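Local coordinates for putative uncharacterized protein (Campylobacter jejuni, PDB 5TPU) that is of unknown function but belongs to the WxcM-like family of the cupin clan and binds thymidine-5'-diphosphate, at residues N98-M103 / R127-F132. The protein carries 3 engineered substitutions. Residues are numbered along the deposited sequence; the frame is centred on the assembly and turned at random.
Sequences NMWREM and RNYDEF. With TYD (thymidine-5'-diphosphate), chain E.
W100, on strand 99-104 of the cupin fold, meets Y129 and F132 of the C-terminal helix 129-135, a worked example of aromatic packing between a helix and a β-sheet. Its CB lies over the face of the F132 ring, a CH-pi contact 4.0 Å from that ring's centroid. With CG anti to the backbone N (chi1 177°), the indole carries on toward the first turn of the helix. At the ring fusion, CD2 meets CD1 of Y129 at 3.6 Å; the phenol turns its edge to the indole face in a T-shaped pair, planes at 72°. Farther out, CZ3 comes within 3.4 Å of Y129 CA. At the tip, CH2 lies 3.5 Å from the carbonyl O of R127, near the indole plane. The F132 ring also turns its edge to the backbone just before the strand, CZ lying 3.3 Å from N98 O. Y129 OH is hydrogen-bonded to OD1 of N76 on the adjacent strand 71-76. R127 NH1 donates to O3B of thymidine-5'-diphosphate at 2.9 Å. No hydrogen bond joins the two segments, so the contact itself probably rests on dispersion and weak aromatic electrostatics, with the Y129-N76 bond adding a polar tie next to R127 of the thymidine-5'-diphosphate pocket.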
ATOM      1  N   ASN A  98     -21.381  -2.128   4.198  1.00 22.36           N
ATOM      2  CA  ASN A  98     -22.423  -3.047   3.771  1.00 25.66           C
ATOM      3  C   ASN A  98     -22.333  -3.526   2.343  1.00 27.52           C
ATOM      4  O   ASN A  98     -23.316  -3.507   1.629  1.00 24.90           O
ATOM      5  CB  ASN A  98     -23.793  -2.441   4.071  1.00 28.24           C
ATOM      6  CG  ASN A  98     -24.004  -2.269   5.562  1.00 30.90           C
ATOM      7  OD1 ASN A  98     -23.946  -1.152   6.101  1.00 34.42           O
ATOM      8  ND2 ASN A  98     -24.146  -3.397   6.251  1.00 33.14           N
ATOM      9  N   MET A  99     -21.147  -3.989   1.943  1.00 28.47           N
ATOM     10  CA  MET A  99     -20.938  -4.487   0.586  1.00 23.97           C
ATOM     11  C   MET A  99     -20.421  -5.921   0.486  1.00 24.20           C
ATOM     12  O   MET A  99     -19.526  -6.364   1.193  1.00 20.68           O
ATOM     13  CB  MET A  99     -19.960  -3.571  -0.098  1.00 25.73           C
ATOM     14  CG  MET A  99     -20.452  -2.147  -0.284  1.00 27.33           C
ATOM     15  SD  MET A  99     -21.825  -2.069  -1.446  1.00 25.64           S
ATOM     16  CE  MET A  99     -21.186  -2.653  -2.993  1.00 25.47           C
ATOM     17  N   TRP A 100     -21.048  -6.654  -0.410  1.00 25.41           N
ATOM     18  CA  TRP A 100     -20.666  -7.998  -0.735  1.00 24.07           C
ATOM     19  C   TRP A 100     -19.730  -7.785  -1.919  1.00 26.38           C
ATOM     20  O   TRP A 100     -19.939  -6.873  -2.747  1.00 24.63           O
ATOM     21  CB  TRP A 100     -21.871  -8.786  -1.152  1.00 21.68           C
ATOM     22  CG  TRP A 100     -21.642 -10.163  -1.588  1.00 21.41           C
ATOM     23  CD1 TRP A 100     -21.342 -10.613  -2.860  1.00 22.57           C
ATOM     24  CD2 TRP A 100     -21.787 -11.323  -0.781  1.00 23.09           C
ATOM     25  NE1 TRP A 100     -21.252 -11.980  -2.857  1.00 22.24           N
ATOM     26  CE2 TRP A 100     -21.505 -12.438  -1.589  1.00 24.13           C
ATOM     27  CE3 TRP A 100     -22.078 -11.526   0.566  1.00 23.40           C
ATOM     28  CZ2 TRP A 100     -21.540 -13.749  -1.090  1.00 25.73           C
ATOM     29  CZ3 TRP A 100     -22.118 -12.823   1.039  1.00 25.08           C
ATOM     30  CH2 TRP A 100     -21.872 -13.906   0.218  1.00 23.51           C
ATOM     31  N   ARG A 101     -18.658  -8.561  -1.947  1.00 23.16           N
ATOM     32  CA  ARG A 101     -17.686  -8.438  -3.038  1.00 24.00           C
ATOM     33  C   ARG A 101     -16.987  -9.726  -3.249  1.00 25.51           C
ATOM     34  O   ARG A 101     -16.903 -10.568  -2.361  1.00 22.91           O
ATOM     35  CB  ARG A 101     -16.658  -7.358  -2.784  1.00 22.40           C
ATOM     36  CG  ARG A 101     -15.448  -7.779  -1.976  1.00 23.42           C
ATOM     37  CD  ARG A 101     -15.736  -8.196  -0.546  1.00 21.77           C
ATOM     38  NE  ARG A 101     -16.560  -7.200   0.138  1.00 22.65           N
ATOM     39  CZ  ARG A 101     -16.099  -6.096   0.717  1.00 25.01           C
ATOM     40  NH1 ARG A 101     -14.804  -5.769   0.678  1.00 26.70           N
ATOM     41  NH2 ARG A 101     -16.926  -5.303   1.356  1.00 24.64           N
ATOM     42  N   GLU A 102     -16.537  -9.884  -4.475  1.00 28.33           N
ATOM     43  CA  GLU A 102     -15.837 -11.053  -4.843  1.00 29.84           C
ATOM     44  C   GLU A 102     -14.841 -10.678  -5.915  1.00 29.59           C
ATOM     45  O   GLU A 102     -15.147  -9.937  -6.863  1.00 29.75           O
ATOM     46  CB  GLU A 102     -16.823 -12.169  -5.167  1.00 34.18           C
ATOM     47  CG  GLU A 102     -17.248 -12.438  -6.587  1.00 39.00           C
ATOM     48  CD  GLU A 102     -17.190 -13.924  -6.873  1.00 41.63           C
ATOM     49  OE1 GLU A 102     -16.152 -14.509  -6.556  1.00 43.43           O
ATOM     50  OE2 GLU A 102     -18.153 -14.513  -7.393  1.00 46.52           O
ATOM     51  N   MET A 103     -13.609 -11.120  -5.687  1.00 25.49           N
ATOM     52  CA  MET A 103     -12.494 -10.795  -6.574  1.00 23.38           C
ATOM     53  C   MET A 103     -12.049 -12.018  -7.365  1.00 21.75           C
ATOM     54  O   MET A 103     -11.861 -13.089  -6.805  1.00 27.42           O
ATOM     55  CB  MET A 103     -11.367 -10.287  -5.735  1.00 22.90           C
ATOM     56  CG  MET A 103     -11.820  -9.266  -4.721  1.00 24.43           C
ATOM     57  SD  MET A 103     -10.467  -8.199  -4.297  1.00 25.93           S
ATOM     58  CE  MET A 103      -9.510  -9.123  -3.123  1.00 32.47           C
ATOM     59  N   ARG A 127     -20.005 -14.563   5.149  1.00 22.68           N
ATOM     60  CA  ARG A 127     -19.917 -15.506   4.072  1.00 25.38           C
ATOM     61  C   ARG A 127     -21.241 -16.030   3.597  1.00 26.35           C
ATOM     62  O   ARG A 127     -21.312 -16.479   2.480  1.00 28.71           O
ATOM     63  CB  ARG A 127     -19.036 -16.649   4.534  1.00 25.31           C
ATOM     64  CG  ARG A 127     -17.737 -16.050   5.025  1.00 28.00           C
ATOM     65  CD  ARG A 127     -16.604 -17.005   4.843  1.00 28.79           C
ATOM     66  NE  ARG A 127     -15.450 -16.515   5.572  1.00 28.49           N
ATOM     67  CZ  ARG A 127     -14.336 -16.008   5.039  1.00 31.34           C
ATOM     68  NH1 ARG A 127     -14.182 -15.862   3.707  1.00 29.38           N
ATOM     69  NH2 ARG A 127     -13.372 -15.608   5.879  1.00 29.43           N
ATOM     70  N   ASN A 128     -22.299 -15.976   4.397  1.00 35.30           N
ATOM     71  CA  ASN A 128     -23.625 -16.331   3.841  1.00 39.53           C
ATOM     72  C   ASN A 128     -24.333 -15.102   3.246  1.00 34.27           C
ATOM     73  O   ASN A 128     -24.560 -14.086   3.909  1.00 34.81           O
ATOM     74  CB  ASN A 128     -24.522 -17.063   4.853  1.00 47.68           C
ATOM     75  CG  ASN A 128     -25.874 -17.479   4.252  1.00 57.41           C
ATOM     76  OD1 ASN A 128     -25.961 -17.905   3.092  1.00 65.44           O
ATOM     77  ND2 ASN A 128     -26.939 -17.335   5.033  1.00 61.25           N
ATOM     78  N   TYR A 129     -24.651 -15.214   1.967  1.00 35.57           N
ATOM     79  CA  TYR A 129     -25.297 -14.142   1.231  1.00 38.33           C
ATOM     80  C   TYR A 129     -26.627 -13.753   1.866  1.00 39.17           C
ATOM     81  O   TYR A 129     -26.932 -12.571   1.970  1.00 38.89           O
ATOM     82  CB  TYR A 129     -25.476 -14.540  -0.242  1.00 38.01           C
ATOM     83  CG  TYR A 129     -25.965 -13.394  -1.069  1.00 40.70           C
ATOM     84  CD1 TYR A 129     -25.274 -12.184  -1.064  1.00 35.17           C
ATOM     85  CD2 TYR A 129     -27.135 -13.492  -1.826  1.00 38.06           C
ATOM     86  CE1 TYR A 129     -25.719 -11.109  -1.790  1.00 38.70           C
ATOM     87  CE2 TYR A 129     -27.595 -12.408  -2.557  1.00 40.60           C
ATOM     88  CZ  TYR A 129     -26.883 -11.218  -2.534  1.00 41.30           C
ATOM     89  OH  TYR A 129     -27.300 -10.117  -3.239  1.00 39.19           O
ATOM     90  N   ASP A 130     -27.387 -14.734   2.349  1.00 40.46           N
ATOM     91  CA  ASP A 130     -28.702 -14.427   2.918  1.00 43.51           C
ATOM     92  C   ASP A 130     -28.532 -13.691   4.230  1.00 38.71           C
ATOM     93  O   ASP A 130     -29.334 -12.807   4.540  1.00 37.67           O
ATOM     94  CB  ASP A 130     -29.584 -15.670   3.062  1.00 48.43           C
ATOM     95  CG  ASP A 130     -29.485 -16.568   1.850  1.00 59.09           C
ATOM     96  OD1 ASP A 130     -30.281 -16.371   0.914  1.00 62.10           O
ATOM     97  OD2 ASP A 130     -28.556 -17.412   1.800  1.00 70.64           O
ATOM     98  N   GLU A 131     -27.468 -13.995   4.973  1.00 31.19           N
ATOM     99  CA  GLU A 131     -27.193 -13.238   6.166  1.00 29.83           C
ATOM    100  C   GLU A 131     -26.878 -11.786   5.838  1.00 30.94           C
ATOM    101  O   GLU A 131     -27.260 -10.863   6.583  1.00 29.36           O
ATOM    102  CB  GLU A 131     -26.053 -13.866   6.956  1.00 31.74           C
ATOM    103  CG  GLU A 131     -25.869 -13.207   8.299  1.00 33.39           C
ATOM    104  CD  GLU A 131     -24.631 -13.682   9.047  1.00 36.78           C
ATOM    105  OE1 GLU A 131     -24.040 -12.836   9.727  1.00 38.27           O
ATOM    106  OE2 GLU A 131     -24.239 -14.865   8.990  1.00 33.99           O
ATOM    107  N   PHE A 132     -26.159 -11.598   4.732  1.00 29.45           N
ATOM    108  CA  PHE A 132     -25.854 -10.248   4.240  1.00 31.14           C
ATOM    109  C   PHE A 132     -27.156  -9.486   3.950  1.00 32.05           C
ATOM    110  O   PHE A 132     -27.329  -8.356   4.404  1.00 29.21           O
ATOM    111  CB  PHE A 132     -25.012 -10.322   2.951  1.00 28.27           C
ATOM    112  CG  PHE A 132     -24.792  -9.009   2.285  1.00 23.61           C
ATOM    113  CD1 PHE A 132     -24.172  -7.976   2.963  1.00 21.63           C
ATOM    114  CD2 PHE A 132     -25.174  -8.823   0.977  1.00 24.96           C
ATOM    115  CE1 PHE A 132     -23.932  -6.773   2.333  1.00 23.04           C
ATOM    116  CE2 PHE A 132     -24.950  -7.607   0.344  1.00 26.18           C
ATOM    117  CZ  PHE A 132     -24.309  -6.592   1.020  1.00 22.47           C
TER
HETATM  118  PA  TYD E 200      -9.004 -13.413   2.834  1.00 19.88           P
HETATM  119  O1A TYD E 200      -8.862 -13.955   1.441  1.00 20.33           O
HETATM  120  O2A TYD E 200      -9.385 -12.013   3.142  1.00 19.80           O
HETATM  121  O3A TYD E 200      -9.969 -14.284   3.770  1.00 20.97           O
HETATM  122  PB  TYD E 200     -10.434 -15.815   3.528  1.00 24.90           P
HETATM  123  O1B TYD E 200     -10.766 -16.211   4.976  1.00 22.68           O
HETATM  124  O2B TYD E 200      -9.214 -16.523   3.019  1.00 19.37           O
HETATM  125  O3B TYD E 200     -11.547 -15.699   2.537  1.00 28.95           O
HETATM  126  O5' TYD E 200      -7.555 -13.383   3.450  1.00 19.76           O
HETATM  127  C5' TYD E 200      -6.584 -14.356   3.078  1.00 18.23           C
HETATM  128  C4' TYD E 200      -5.846 -14.808   4.308  1.00 17.74           C
HETATM  129  O4' TYD E 200      -5.226 -13.731   5.016  1.00 17.98           O
HETATM  130  C3' TYD E 200      -6.798 -15.434   5.283  1.00 19.79           C
HETATM  131  O3' TYD E 200      -6.146 -16.657   5.671  1.00 21.21           O
HETATM  132  C2' TYD E 200      -7.036 -14.355   6.355  1.00 17.82           C
HETATM  133  C1' TYD E 200      -5.735 -13.597   6.300  1.00 17.89           C
HETATM  134  N1  TYD E 200      -5.784 -12.171   6.471  1.00 19.47           N
HETATM  135  C2  TYD E 200      -4.964 -11.580   7.457  1.00 20.01           C
HETATM  136  O2  TYD E 200      -4.210 -12.302   8.170  1.00 20.44           O
HETATM  137  N3  TYD E 200      -4.978 -10.251   7.630  1.00 19.48           N
HETATM  138  C4  TYD E 200      -5.737  -9.428   6.872  1.00 18.35           C
HETATM  139  O4  TYD E 200      -5.697  -8.193   7.064  1.00 15.40           O
HETATM  140  C5  TYD E 200      -6.571 -10.033   5.822  1.00 18.25           C
HETATM  141  C5M TYD E 200      -7.444  -9.224   4.930  1.00 21.48           C
HETATM  142  C6  TYD E 200      -6.543 -11.407   5.651  1.00 19.87           C